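Local coordinates for protein peptidase (Pseudomonas aeruginosa, PDB 5LOX) that is the ancestral beta subunit Anbu, a proteasome-related peptidase of the Ntn-hydrolase clan that assembles helically and probably hydrolyses peptides or proteins, at residues C3-L8 and P122-I127. The protein carries 3 engineered substitutions. Numbering follows the deposited sequence.
Sequences CVAMHL and PALYSI
The imidazole of His7 has the CA of Ala123 over one face, while the carbonyl O of Pro122 and the backbone N of Leu124 approach it obliquely. The contact joins the two sheets of the αββα sandwich found in Ntn hydrolases and proteasome subunits: strand 3-8 belongs to one sheet, strand 123-127 to the other, with His7 partly exposed and Leu124 and Ala5 buried. The Pro122 ring meets the imidazole at its CE1 corner: CG of Pro122 is 3.8 Å from His7 CE1, and the two side chains cross at about a right angle. His7 NE2 comes to 3.1 Å from Pro122 O, but the angle is too poor for a hydrogen bond. CG of His7 is anti to the backbone N (chi1 174°), which starts the ring beside the carbonyl carbon of its own residue.

The two segments approach to 7.1 Å between axes and run at 146°, so they are roughly antiparallel and meet through side chains packed on side chains and on backbone, not through paired backbones. Each strand makes its backbone bonds within its own sheet; on strand 3-8, for instance, Ala5 pairs with Leu143 and Met6 with Val13.

On the far side of each sheet lie helices. The side chain of the selenomethionine Met6, whose CB is directed away from strand 123-127, touches Ala168 and Ala172 of helix 165-182, whereas Tyr125 reaches Val79 and Thr83 of helix 79-97.

Between the sheets, Leu124 carries the apolar part of the contact. It lies across from His7, their CB atoms 3.9 Å apart, and its forked end reaches Ala5. Met112 of the neighbouring strand 109-117 also touches Ala5, adding to this apolar interior. Both Leu124 methyls meet the one methyl of Ala5, CD2 at 3.6 Å and CD1 at 3.7 Å from Ala5 CB.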
ATOM      1  N   CYS A   3      74.513  72.024 -14.106  1.00 55.13           N
ATOM      2  CA  CYS A   3      75.626  72.920 -14.485  1.00 60.37           C
ATOM      3  C   CYS A   3      75.596  74.128 -13.602  1.00 56.54           C
ATOM      4  O   CYS A   3      74.526  74.553 -13.189  1.00 53.54           O
ATOM      5  CB  CYS A   3      75.541  73.364 -15.957  1.00 63.23           C
ATOM      6  SG  CYS A   3      75.453  72.012 -17.177  1.00 64.03           S
ATOM      7  N   VAL A   4      76.780  74.649 -13.289  1.00 58.55           N
ATOM      8  CA  VAL A   4      76.931  75.864 -12.491  1.00 57.72           C
ATOM      9  C   VAL A   4      77.938  76.740 -13.160  1.00 56.97           C
ATOM     10  O   VAL A   4      78.938  76.248 -13.682  1.00 57.70           O
ATOM     11  CB  VAL A   4      77.530  75.634 -11.094  1.00 59.31           C
ATOM     12  CG1 VAL A   4      77.005  76.686 -10.162  1.00 63.73           C
ATOM     13  CG2 VAL A   4      77.153  74.296 -10.541  1.00 66.59           C
ATOM     14  N   ALA A   5      77.713  78.042 -13.078  1.00 58.42           N
ATOM     15  CA  ALA A   5      78.699  79.025 -13.517  1.00 62.09           C
ATOM     16  C   ALA A   5      78.687  80.195 -12.565  1.00 63.72           C
ATOM     17  O   ALA A   5      77.634  80.537 -12.025  1.00 63.71           O
ATOM     18  CB  ALA A   5      78.377  79.499 -14.903  1.00 62.23           C
HETATM   19  N   MSE A   6      79.864  80.751 -12.322  1.00 62.71           N
HETATM   20  CA  MSE A   6      80.013  81.821 -11.390  1.00 63.05           C
HETATM   21  C   MSE A   6      80.787  82.902 -12.022  1.00 63.38           C
HETATM   22  O   MSE A   6      81.780  82.661 -12.679  1.00 58.72           O
HETATM   23  CB  MSE A   6      80.806  81.332 -10.195  1.00 69.28           C
HETATM   24  CG  MSE A   6      79.994  80.270  -9.477  1.00 72.50           C
HETATM   25 SE   MSE A   6      81.199  78.939  -8.720  1.00 75.31          SE
HETATM   26  CE  MSE A   6      79.906  77.622  -8.111  1.00 88.56           C
ATOM     27  N   HIS A   7      80.363  84.134 -11.771  1.00 70.05           N
ATOM     28  CA  HIS A   7      81.090  85.322 -12.214  1.00 70.91           C
ATOM     29  C   HIS A   7      81.473  86.132 -10.982  1.00 71.83           C
ATOM     30  O   HIS A   7      80.605  86.710 -10.303  1.00 63.96           O
ATOM     31  CB  HIS A   7      80.238  86.152 -13.164  1.00 71.40           C
ATOM     32  CG  HIS A   7      80.842  87.474 -13.555  1.00 73.48           C
ATOM     33  ND1 HIS A   7      82.201  87.716 -13.549  1.00 71.78           N
ATOM     34  CD2 HIS A   7      80.258  88.619 -13.983  1.00 71.27           C
ATOM     35  CE1 HIS A   7      82.427  88.953 -13.949  1.00 69.41           C
ATOM     36  NE2 HIS A   7      81.267  89.513 -14.227  1.00 70.62           N
ATOM     37  N   LEU A   8      82.787  86.129 -10.722  1.00 69.05           N
ATOM     38  CA  LEU A   8      83.377  86.655  -9.505  1.00 67.30           C
ATOM     39  C   LEU A   8      84.369  87.746  -9.814  1.00 66.47           C
ATOM     40  O   LEU A   8      84.771  87.945 -10.969  1.00 60.73           O
ATOM     41  CB  LEU A   8      84.085  85.520  -8.765  1.00 67.78           C
ATOM     42  CG  LEU A   8      83.245  84.261  -8.559  1.00 66.69           C
ATOM     43  CD1 LEU A   8      84.116  83.110  -8.148  1.00 65.70           C
ATOM     44  CD2 LEU A   8      82.181  84.502  -7.497  1.00 69.85           C
ATOM     45  N   PRO A 122      84.804  90.549 -18.006  1.00 70.23           N
ATOM     46  CA  PRO A 122      84.127  89.262 -18.163  1.00 68.98           C
ATOM     47  C   PRO A 122      82.627  89.363 -17.831  1.00 67.40           C
ATOM     48  O   PRO A 122      82.236  90.224 -17.031  1.00 66.24           O
ATOM     49  CB  PRO A 122      84.858  88.353 -17.182  1.00 67.05           C
ATOM     50  CG  PRO A 122      85.453  89.267 -16.169  1.00 70.19           C
ATOM     51  CD  PRO A 122      85.662  90.592 -16.814  1.00 69.82           C
ATOM     52  N   ALA A 123      81.820  88.484 -18.427  1.00 65.26           N
ATOM     53  CA  ALA A 123      80.372  88.435 -18.165  1.00 67.08           C
ATOM     54  C   ALA A 123      79.822  86.998 -18.251  1.00 62.97           C
ATOM     55  O   ALA A 123      80.502  86.081 -18.718  1.00 62.08           O
ATOM     56  CB  ALA A 123      79.642  89.324 -19.134  1.00 68.28           C
ATOM     57  N   LEU A 124      78.619  86.806 -17.717  1.00 61.74           N
ATOM     58  CA  LEU A 124      78.000  85.481 -17.645  1.00 59.97           C
ATOM     59  C   LEU A 124      76.510  85.618 -17.785  1.00 61.00           C
ATOM     60  O   LEU A 124      75.869  86.340 -17.018  1.00 62.82           O
ATOM     61  CB  LEU A 124      78.318  84.810 -16.302  1.00 59.92           C
ATOM     62  CG  LEU A 124      77.578  83.532 -15.961  1.00 59.29           C
ATOM     63  CD1 LEU A 124      77.922  82.473 -16.971  1.00 62.02           C
ATOM     64  CD2 LEU A 124      77.961  83.037 -14.573  1.00 63.35           C
ATOM     65  N   TYR A 125      75.934  84.884 -18.720  1.00 63.43           N
ATOM     66  CA  TYR A 125      74.479  84.891 -18.921  1.00 62.54           C
ATOM     67  C   TYR A 125      73.912  83.489 -18.810  1.00 60.35           C
ATOM     68  O   TYR A 125      74.627  82.495 -19.004  1.00 61.10           O
ATOM     69  CB  TYR A 125      74.147  85.463 -20.295  1.00 64.78           C
ATOM     70  CG  TYR A 125      74.554  86.891 -20.474  1.00 66.57           C
ATOM     71  CD1 TYR A 125      75.899  87.209 -20.677  1.00 70.35           C
ATOM     72  CD2 TYR A 125      73.614  87.926 -20.442  1.00 63.94           C
ATOM     73  CE1 TYR A 125      76.304  88.521 -20.838  1.00 77.66           C
ATOM     74  CE2 TYR A 125      73.997  89.243 -20.606  1.00 69.10           C
ATOM     75  CZ  TYR A 125      75.336  89.545 -20.803  1.00 78.00           C
ATOM     76  OH  TYR A 125      75.790  90.842 -20.987  1.00 88.01           O
ATOM     77  N   SER A 126      72.619  83.411 -18.545  1.00 61.68           N
ATOM     78  CA  SER A 126      71.891  82.146 -18.642  1.00 63.66           C
ATOM     79  C   SER A 126      70.710  82.332 -19.578  1.00 60.58           C
ATOM     80  O   SER A 126      69.971  83.292 -19.448  1.00 65.25           O
ATOM     81  CB  SER A 126      71.420  81.709 -17.270  1.00 66.68           C
ATOM     82  OG  SER A 126      70.405  80.725 -17.377  1.00 83.73           O
ATOM     83  N   ILE A 127      70.547  81.420 -20.522  1.00 61.80           N
ATOM     84  CA  ILE A 127      69.441  81.461 -21.471  1.00 66.07           C
ATOM     85  C   ILE A 127      68.407  80.441 -21.044  1.00 72.90           C
ATOM     86  O   ILE A 127      68.721  79.295 -20.793  1.00 69.37           O
ATOM     87  CB  ILE A 127      69.893  81.119 -22.897  1.00 67.82           C
ATOM     88  CG1 ILE A 127      71.064  82.016 -23.321  1.00 68.44           C
ATOM     89  CG2 ILE A 127      68.739  81.284 -23.877  1.00 67.87           C
ATOM     90  CD1 ILE A 127      71.664  81.677 -24.668  1.00 68.95           C
TER